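Local coordinates for scaffolding protein (Clostridium cellulolyticum, PDB 1G43) that probably binds crystalline cellulose through a family IIIa cellulose-binding module of the cellulosomal scaffoldin, holding the enzyme complex on its substrate, at residues A[39-47]-A[145-153]. Sequence-based numbering, arbitrary orientation.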
ATOM      1  N   ALA A  39       9.626   1.813 -10.120  1.00 28.96           N
ATOM      2  CA  ALA A  39      10.705   1.659  -9.146  1.00 29.68           C
ATOM      3  C   ALA A  39      10.669   2.772  -8.084  1.00 28.96           C
ATOM      4  O   ALA A  39      11.081   2.575  -6.941  1.00 29.70           O
ATOM      5  CB  ALA A  39      12.054   1.681  -9.863  1.00 29.31           C
ATOM      6  N   ASP A  40      10.182   3.943  -8.489  1.00 29.65           N
ATOM      7  CA  ASP A  40      10.107   5.141  -7.647  1.00 29.98           C
ATOM      8  C   ASP A  40       8.857   5.242  -6.792  1.00 28.90           C
ATOM      9  O   ASP A  40       8.742   6.129  -5.944  1.00 29.31           O
ATOM     10  CB  ASP A  40      10.158   6.396  -8.525  1.00 32.92           C
ATOM     11  CG  ASP A  40      11.482   6.554  -9.261  1.00 35.08           C
ATOM     12  OD1 ASP A  40      12.538   6.508  -8.597  1.00 35.72           O
ATOM     13  OD2 ASP A  40      11.458   6.743 -10.503  1.00 37.39           O
ATOM     14  N   LEU A  41       7.918   4.337  -7.010  1.00 27.69           N
ATOM     15  CA  LEU A  41       6.670   4.384  -6.281  1.00 25.86           C
ATOM     16  C   LEU A  41       6.659   3.570  -4.991  1.00 25.84           C
ATOM     17  O   LEU A  41       6.835   2.368  -5.031  1.00 25.29           O
ATOM     18  CB  LEU A  41       5.560   3.902  -7.207  1.00 25.05           C
ATOM     19  CG  LEU A  41       4.111   3.857  -6.725  1.00 26.11           C
ATOM     20  CD1 LEU A  41       3.614   5.268  -6.397  1.00 24.52           C
ATOM     21  CD2 LEU A  41       3.270   3.238  -7.813  1.00 25.45           C
ATOM     22  N   LYS A  42       6.480   4.238  -3.852  1.00 26.03           N
ATOM     23  CA  LYS A  42       6.359   3.552  -2.562  1.00 26.61           C
ATOM     24  C   LYS A  42       4.948   3.801  -2.010  1.00 27.16           C
ATOM     25  O   LYS A  42       4.326   4.835  -2.271  1.00 27.58           O
ATOM     26  CB  LYS A  42       7.374   4.045  -1.534  1.00 27.32           C
ATOM     27  CG  LYS A  42       8.821   3.721  -1.861  1.00 30.40           C
ATOM     28  CD  LYS A  42       9.006   2.251  -2.080  1.00 32.28           C
ATOM     29  CE  LYS A  42      10.458   1.954  -2.376  1.00 36.64           C
ATOM     30  NZ  LYS A  42      10.922   2.573  -3.640  1.00 37.14           N
ATOM     31  N   LEU A  43       4.439   2.836  -1.263  1.00 25.60           N
ATOM     32  CA  LEU A  43       3.125   2.947  -0.665  1.00 24.45           C
ATOM     33  C   LEU A  43       3.300   2.571   0.809  1.00 23.44           C
ATOM     34  O   LEU A  43       4.083   1.670   1.136  1.00 23.82           O
ATOM     35  CB  LEU A  43       2.150   2.003  -1.386  1.00 24.00           C
ATOM     36  CG  LEU A  43       1.718   2.461  -2.783  1.00 25.26           C
ATOM     37  CD1 LEU A  43       1.221   1.305  -3.615  1.00 24.48           C
ATOM     38  CD2 LEU A  43       0.638   3.523  -2.650  1.00 25.71           C
ATOM     39  N   ARG A  44       2.590   3.266   1.691  1.00 20.40           N
ATOM     40  CA  ARG A  44       2.677   2.995   3.117  1.00 21.16           C
ATOM     41  C   ARG A  44       1.328   2.784   3.807  1.00 21.91           C
ATOM     42  O   ARG A  44       0.340   3.458   3.499  1.00 20.74           O
ATOM     43  CB  ARG A  44       3.390   4.131   3.819  1.00 22.25           C
ATOM     44  CG  ARG A  44       4.818   4.326   3.413  1.00 24.71           C
ATOM     45  CD  ARG A  44       5.407   5.374   4.305  1.00 25.65           C
ATOM     46  NE  ARG A  44       6.838   5.480   4.155  1.00 30.92           N
ATOM     47  CZ  ARG A  44       7.538   6.513   4.614  1.00 34.44           C
ATOM     48  NH1 ARG A  44       6.912   7.494   5.248  1.00 35.44           N
ATOM     49  NH2 ARG A  44       8.849   6.578   4.424  1.00 36.61           N
ATOM     50  N   TYR A  45       1.304   1.861   4.766  1.00 22.08           N
ATOM     51  CA  TYR A  45       0.085   1.530   5.522  1.00 21.21           C
ATOM     52  C   TYR A  45       0.452   1.501   7.000  1.00 19.47           C
ATOM     53  O   TYR A  45       1.155   0.605   7.438  1.00 19.25           O
ATOM     54  CB  TYR A  45      -0.445   0.154   5.101  1.00 19.93           C
ATOM     55  CG  TYR A  45      -1.748  -0.247   5.777  1.00 19.82           C
ATOM     56  CD1 TYR A  45      -2.967   0.096   5.225  1.00 17.67           C
ATOM     57  CD2 TYR A  45      -1.748  -0.919   6.994  1.00 19.78           C
ATOM     58  CE1 TYR A  45      -4.167  -0.208   5.872  1.00 20.17           C
ATOM     59  CE2 TYR A  45      -2.946  -1.234   7.653  1.00 20.15           C
ATOM     60  CZ  TYR A  45      -4.153  -0.864   7.082  1.00 20.22           C
ATOM     61  OH  TYR A  45      -5.338  -1.103   7.732  1.00 22.42           O
ATOM     62  N   TYR A  46      -0.061   2.453   7.763  1.00 18.37           N
ATOM     63  CA  TYR A  46       0.273   2.563   9.178  1.00 18.69           C
ATOM     64  C   TYR A  46      -0.608   1.778  10.163  1.00 20.03           C
ATOM     65  O   TYR A  46      -1.817   1.802  10.066  1.00 22.00           O
ATOM     66  CB  TYR A  46       0.317   4.040   9.545  1.00 19.46           C
ATOM     67  CG  TYR A  46       1.438   4.806   8.851  1.00 20.62           C
ATOM     68  CD1 TYR A  46       1.318   5.234   7.525  1.00 21.76           C
ATOM     69  CD2 TYR A  46       2.612   5.097   9.530  1.00 21.81           C
ATOM     70  CE1 TYR A  46       2.345   5.946   6.895  1.00 21.47           C
ATOM     71  CE2 TYR A  46       3.645   5.796   8.919  1.00 23.03           C
ATOM     72  CZ  TYR A  46       3.509   6.224   7.602  1.00 23.78           C
ATOM     73  OH  TYR A  46       4.540   6.943   7.033  1.00 26.13           O
ATOM     74  N   TYR A  47       0.003   1.098  11.126  1.00 19.44           N
ATOM     75  CA  TYR A  47      -0.759   0.291  12.081  1.00 19.38           C
ATOM     76  C   TYR A  47      -0.094   0.130  13.431  1.00 20.27           C
ATOM     77  O   TYR A  47       1.054   0.553  13.627  1.00 20.55           O
ATOM     78  CB  TYR A  47      -0.971  -1.114  11.516  1.00 19.25           C
ATOM     79  CG  TYR A  47       0.327  -1.873  11.289  1.00 17.80           C
ATOM     80  CD1 TYR A  47       1.175  -1.526  10.244  1.00 18.17           C
ATOM     81  CD2 TYR A  47       0.714  -2.924  12.121  1.00 19.09           C
ATOM     82  CE1 TYR A  47       2.365  -2.190  10.017  1.00 15.55           C
ATOM     83  CE2 TYR A  47       1.921  -3.613  11.905  1.00 16.96           C
ATOM     84  CZ  TYR A  47       2.737  -3.232  10.836  1.00 17.17           C
ATOM     85  OH  TYR A  47       3.890  -3.894  10.536  1.00 16.30           O
ATOM     86  N   LYS A 145      -5.814   8.135   4.521  1.00 31.94           N
ATOM     87  CA  LYS A 145      -4.968   7.661   5.612  1.00 31.66           C
ATOM     88  C   LYS A 145      -3.850   6.685   5.184  1.00 30.91           C
ATOM     89  O   LYS A 145      -3.208   6.026   6.015  1.00 29.59           O
ATOM     90  CB  LYS A 145      -5.809   7.039   6.732  1.00 33.61           C
ATOM     91  CG  LYS A 145      -6.633   8.016   7.562  1.00 34.03           C
ATOM     92  CD  LYS A 145      -5.773   9.102   8.140  1.00 36.62           C
ATOM     93  CE  LYS A 145      -6.392   9.719   9.394  1.00 37.68           C
ATOM     94  NZ  LYS A 145      -6.301   8.760  10.539  1.00 38.32           N
ATOM     95  N   ILE A 146      -3.623   6.582   3.884  1.00 30.11           N
ATOM     96  CA  ILE A 146      -2.528   5.755   3.408  1.00 30.17           C
ATOM     97  C   ILE A 146      -1.684   6.711   2.585  1.00 31.34           C
ATOM     98  O   ILE A 146      -2.173   7.758   2.147  1.00 32.89           O
ATOM     99  CB  ILE A 146      -3.014   4.546   2.589  1.00 28.58           C
ATOM    100  CG1 ILE A 146      -4.179   4.923   1.683  1.00 28.00           C
ATOM    101  CG2 ILE A 146      -3.383   3.407   3.538  1.00 28.73           C
ATOM    102  CD1 ILE A 146      -3.757   5.236   0.268  1.00 26.36           C
ATOM    103  N   SER A 147      -0.418   6.392   2.385  1.00 30.73           N
ATOM    104  CA  SER A 147       0.418   7.315   1.643  1.00 29.12           C
ATOM    105  C   SER A 147       1.131   6.698   0.478  1.00 29.09           C
ATOM    106  O   SER A 147       1.422   5.495   0.452  1.00 29.26           O
ATOM    107  CB  SER A 147       1.438   7.921   2.566  1.00 27.06           C
ATOM    108  OG  SER A 147       1.968   6.892   3.364  1.00 29.41           O
ATOM    109  N   ALA A 148       1.409   7.556  -0.490  1.00 28.19           N
ATOM    110  CA  ALA A 148       2.102   7.179  -1.697  1.00 28.06           C
ATOM    111  C   ALA A 148       3.193   8.207  -1.890  1.00 29.28           C
ATOM    112  O   ALA A 148       2.931   9.420  -1.824  1.00 29.12           O
ATOM    113  CB  ALA A 148       1.160   7.193  -2.869  1.00 27.92           C
ATOM    114  N   PHE A 149       4.413   7.706  -2.102  1.00 29.85           N
ATOM    115  CA  PHE A 149       5.600   8.525  -2.324  1.00 29.63           C
ATOM    116  C   PHE A 149       6.157   8.244  -3.693  1.00 30.73           C
ATOM    117  O   PHE A 149       6.236   7.095  -4.125  1.00 30.10           O
ATOM    118  CB  PHE A 149       6.704   8.198  -1.324  1.00 30.43           C
ATOM    119  CG  PHE A 149       6.385   8.587   0.079  1.00 30.27           C
ATOM    120  CD1 PHE A 149       5.557   7.798   0.859  1.00 30.25           C
ATOM    121  CD2 PHE A 149       6.899   9.754   0.613  1.00 30.86           C
ATOM    122  CE1 PHE A 149       5.241   8.167   2.159  1.00 30.00           C
ATOM    123  CE2 PHE A 149       6.590  10.133   1.912  1.00 32.05           C
ATOM    124  CZ  PHE A 149       5.748   9.325   2.686  1.00 31.84           C
ATOM    125  N   VAL A 150       6.545   9.306  -4.384  1.00 32.79           N
ATOM    126  CA  VAL A 150       7.132   9.154  -5.696  1.00 32.14           C
ATOM    127  C   VAL A 150       8.502   9.764  -5.613  1.00 33.22           C
ATOM    128  O   VAL A 150       8.647  10.959  -5.275  1.00 32.96           O
ATOM    129  CB  VAL A 150       6.312   9.870  -6.734  1.00 32.50           C
ATOM    130  CG1 VAL A 150       7.086   9.950  -8.029  1.00 33.67           C
ATOM    131  CG2 VAL A 150       5.004   9.111  -6.941  1.00 32.63           C
ATOM    132  N   GLY A 151       9.520   8.946  -5.881  1.00 33.66           N
ATOM    133  CA  GLY A 151      10.883   9.445  -5.820  1.00 33.97           C
ATOM    134  C   GLY A 151      11.285   9.976  -4.447  1.00 34.98           C
ATOM    135  O   GLY A 151      12.233  10.759  -4.334  1.00 36.09           O
ATOM    136  N   GLY A 152      10.590   9.576  -3.390  1.00 34.47           N
ATOM    137  CA  GLY A 152      10.991  10.058  -2.079  1.00 33.35           C
ATOM    138  C   GLY A 152      10.178  11.210  -1.533  1.00 33.18           C
ATOM    139  O   GLY A 152      10.427  11.643  -0.418  1.00 33.78           O
ATOM    140  N   THR A 153       9.224  11.725  -2.298  1.00 32.65           N
ATOM    141  CA  THR A 153       8.391  12.809  -1.789  1.00 34.47           C
ATOM    142  C   THR A 153       6.901  12.442  -1.875  1.00 33.59           C
ATOM    143  O   THR A 153       6.456  11.785  -2.825  1.00 33.84           O
ATOM    144  CB  THR A 153       8.655  14.147  -2.543  1.00 36.84           C
ATOM    145  OG1 THR A 153       8.079  14.091  -3.856  1.00 39.11           O
ATOM    146  CG2 THR A 153      10.160  14.391  -2.679  1.00 36.95           C
TER
HETATM  147  O   HOH W   1       9.335   6.794  -3.522  1.00 34.32           O
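R44 lies across F149 on one face of an antiparallel ladder formed by strands 41-47 and 147-150. Its CB starts against the hydroxyl of S147, with CB to OG at 3.1 Å. CG, turned anti to the carbonyl carbon (chi1 -64°), stays 3.8 Å from that OG and begins to approach the phenyl ring. The chain then runs extended: CD comes to 3.5 Å from F149 CE1, and NE and CZ pass the same ring carbon. At the tip NH1 lies 3.4 Å from F149 CZ, the guanidinium and ring planes standing 50° apart, so the two groups meet obliquely rather than as a flat stack. NH1 also donates to Y46 OH (3.0 Å), which lies out of the guanidinium plane, while S147 OG sits at the edge of the Y46 ring. E96, on neighbouring strand 91-99, gives NE a long, weak ion pair.

Below this layer, K42 and F149 exchange two backbone hydrogen bonds, as do R44 and S147. G151 N adds one to D40 O where the type I' turn 150-153 leads into strand 153-155; a water bridges D40 O and G152 N. The reverse face is apolar: L43 CD2 packs on A148 CB (3.7 Å), L41 meets V150, and I146 CG2 touches the Y45 ring. Strands 18-30 and 6-11 cover this face, making it the interior of the beta-sandwich. The pairing thus divides its chemistry, aliphatic and aromatic carbon inward and, outward, a cationic group held between a phenyl ring and a tyrosine hydroxyl.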